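PDB 4MGQ: glycosyl hydrolase family 10 from Prevotella bryantii, which is the calcium-binding carbohydrate-binding module of an enzyme that probably hydrolyses internal beta-1,4-xylosidic linkages in xylan. Local coordinates for residues R54-A60 and K81-T87. Numbering follows the deposited sequence.
Sequences RVKTSAA and KSTTEWT
Arg54-Thr57, at the end of strand 48-57, meet residues 82-87 through a short antiparallel bridge and a stacked tryptophan. Residues 83-86 carry the chain from strand 80-82, at the edge of one sheet, to strand 87-94, at the edge of the other, a sheet-to-sheet crossover in the beta-sandwich of this carbohydrate-binding module. Val55 and Thr87 form an antiparallel hydrogen-bonded pair, with Val55 N to Thr87 O at 3.0 Å and Thr87 N to Val55 O at 3.1 Å. Farther along, Thr57 N reaches Thr83 O at 2.9 Å. Between these points the loop swings away from strand 48-57 and encloses a water that takes the N-H of Thr83 and lies within hydrogen-bonding distance of the carbonyls of Val55 and Glu85 and of Thr87 OG1.

The Trp86 indole is sandwiched. Arg54, extended from CG to NE, brings its guanidinium over one face in a cation-pi contact, NH1 above the middle of the indole and the planes tilted by 32°. CB of Lys56 packs against the opposite face, 3.9 Å from the six-membered ring centroid. With CG anti to the backbone N (chi1 172°) and a bend at its last torsion, Lys56 brings NZ to Thr84 O at 2.8 Å; NZ also forms a salt bridge with Asp158. Ser82 OG touches both methyls of Val55 and lies 2.9 Å from Thr57 OG1, which itself donates to Ala59 O.

Arg54 forms salt bridges through NH1 to Asp156 and through NE to Asp117, and NH2 hydrogen-bonds the calcium ligand Asp116; Asp156 also accepts from Trp86 NE1. Strand 111-121 flanks strand 48-57, placing Trp114 against Lys56 and Trp86, and Met115 against Val55.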
loop_
_atom_site.group_PDB
_atom_site.type_symbol
_atom_site.label_atom_id
_atom_site.label_comp_id
_atom_site.label_asym_id
_atom_site.label_seq_id
_atom_site.Cartn_x
_atom_site.Cartn_y
_atom_site.Cartn_z
ATOM N N ARG A 54 4.047 5.243 4.159
ATOM C CA ARG A 54 5.050 6.102 3.536
ATOM C C ARG A 54 5.337 5.541 2.153
ATOM O O ARG A 54 5.258 4.331 1.933
ATOM C CB ARG A 54 6.334 6.226 4.371
ATOM C CG ARG A 54 7.066 4.937 4.683
ATOM C CD ARG A 54 8.367 5.222 5.471
ATOM N NE ARG A 54 9.097 3.981 5.673
ATOM C CZ ARG A 54 10.389 3.810 5.409
ATOM N NH1 ARG A 54 11.123 4.826 4.971
ATOM N NH2 ARG A 54 10.947 2.627 5.602
ATOM N N VAL A 55 5.668 6.432 1.224
ATOM C CA VAL A 55 5.838 6.033 -0.162
ATOM C C VAL A 55 6.999 6.803 -0.785
ATOM O O VAL A 55 7.297 7.930 -0.376
ATOM C CB VAL A 55 4.540 6.270 -0.969
ATOM C CG1 VAL A 55 4.204 7.763 -1.031
ATOM C CG2 VAL A 55 4.654 5.658 -2.364
ATOM N N LYS A 56 7.643 6.182 -1.763
ATOM C CA LYS A 56 8.728 6.785 -2.527
ATOM C C LYS A 56 8.598 6.259 -3.954
ATOM O O LYS A 56 8.307 5.084 -4.158
ATOM C CB LYS A 56 10.085 6.427 -1.891
ATOM C CG LYS A 56 11.337 6.819 -2.681
ATOM C CD LYS A 56 12.571 6.148 -2.064
ATOM C CE LYS A 56 13.801 6.292 -2.953
ATOM N NZ LYS A 56 14.295 7.706 -2.971
ATOM N N THR A 57 8.770 7.127 -4.945
ATOM C CA THR A 57 8.742 6.680 -6.337
ATOM C C THR A 57 9.927 7.276 -7.078
ATOM O O THR A 57 10.525 8.226 -6.592
ATOM C CB THR A 57 7.442 7.074 -7.061
ATOM O OG1 THR A 57 7.107 8.431 -6.749
ATOM C CG2 THR A 57 6.278 6.149 -6.656
ATOM N N SER A 58 10.267 6.718 -8.236
ATOM C CA SER A 58 11.410 7.230 -8.997
ATOM C C SER A 58 11.005 8.466 -9.798
ATOM O O SER A 58 11.856 9.169 -10.342
ATOM C CB SER A 58 11.992 6.152 -9.901
ATOM O OG SER A 58 10.993 5.576 -10.723
ATOM N N ALA A 59 9.706 8.735 -9.856
ATOM C CA ALA A 59 9.212 10.018 -10.352
ATOM C C ALA A 59 7.959 10.437 -9.610
ATOM O O ALA A 59 7.161 9.584 -9.216
ATOM C CB ALA A 59 8.938 9.945 -11.826
ATOM N N ALA A 60 7.793 11.743 -9.424
ATOM C CA ALA A 60 6.606 12.290 -8.787
ATOM C C ALA A 60 5.372 11.826 -9.548
ATOM O O ALA A 60 5.352 11.831 -10.777
ATOM C CB ALA A 60 6.672 13.804 -8.734
ATOM N N LYS A 81 -0.418 10.917 -3.282
ATOM C CA LYS A 81 0.661 11.366 -4.151
ATOM C C LYS A 81 2.002 10.872 -3.633
ATOM O O LYS A 81 2.171 10.635 -2.437
ATOM C CB LYS A 81 0.660 12.894 -4.265
ATOM C CG LYS A 81 -0.611 13.467 -4.890
ATOM C CD LYS A 81 -0.521 14.973 -5.034
ATOM C CE LYS A 81 -1.778 15.543 -5.679
ATOM N NZ LYS A 81 -1.799 15.308 -7.151
ATOM N N SER A 82 2.957 10.722 -4.540
ATOM C CA SER A 82 4.294 10.287 -4.169
ATOM C C SER A 82 5.321 11.205 -4.814
ATOM O O SER A 82 5.048 11.830 -5.839
ATOM C CB SER A 82 4.533 8.840 -4.584
ATOM O OG SER A 82 5.825 8.394 -4.202
ATOM N N THR A 83 6.489 11.288 -4.188
ATOM C CA THR A 83 7.619 12.046 -4.717
ATOM C C THR A 83 8.857 11.160 -4.690
ATOM O O THR A 83 8.776 9.995 -4.314
ATOM C CB THR A 83 7.890 13.323 -3.898
ATOM O OG1 THR A 83 8.393 12.955 -2.605
ATOM C CG2 THR A 83 6.616 14.158 -3.737
ATOM N N THR A 84 10.013 11.708 -5.063
ATOM C CA THR A 84 11.221 10.899 -5.138
ATOM C C THR A 84 11.933 10.760 -3.789
ATOM O O THR A 84 12.964 10.100 -3.700
ATOM C CB THR A 84 12.204 11.473 -6.166
ATOM O OG1 THR A 84 12.500 12.828 -5.817
ATOM C CG2 THR A 84 11.578 11.441 -7.557
ATOM N N GLU A 85 11.374 11.378 -2.753
ATOM C CA GLU A 85 11.848 11.184 -1.386
ATOM C C GLU A 85 10.727 10.548 -0.582
ATOM O O GLU A 85 9.565 10.771 -0.890
ATOM C CB GLU A 85 12.262 12.515 -0.750
ATOM C CG GLU A 85 13.331 13.257 -1.527
ATOM C CD GLU A 85 14.646 12.511 -1.548
ATOM O OE1 GLU A 85 14.950 11.814 -0.554
ATOM O OE2 GLU A 85 15.375 12.612 -2.557
ATOM N N TRP A 86 11.062 9.773 0.447
ATOM C CA TRP A 86 10.015 9.225 1.313
ATOM C C TRP A 86 9.130 10.341 1.853
ATOM O O TRP A 86 9.631 11.342 2.370
ATOM C CB TRP A 86 10.602 8.453 2.494
ATOM C CG TRP A 86 11.171 7.109 2.199
ATOM C CD1 TRP A 86 12.489 6.757 2.221
ATOM C CD2 TRP A 86 10.446 5.918 1.884
ATOM N NE1 TRP A 86 12.635 5.427 1.928
ATOM C CE2 TRP A 86 11.392 4.882 1.725
ATOM C CE3 TRP A 86 9.088 5.622 1.733
ATOM C CZ2 TRP A 86 11.028 3.580 1.410
ATOM C CZ3 TRP A 86 8.727 4.325 1.416
ATOM C CH2 TRP A 86 9.691 3.319 1.259
ATOM N N THR A 87 7.817 10.182 1.712
ATOM C CA THR A 87 6.866 11.070 2.375
ATOM C C THR A 87 5.780 10.246 3.035
ATOM O O THR A 87 5.519 9.118 2.617
ATOM C CB THR A 87 6.181 12.053 1.413
ATOM O OG1 THR A 87 5.435 11.324 0.429
ATOM C CG2 THR A 87 7.202 12.950 0.726
HETATM O O HOH W 1 6.927 10.420 -1.633
#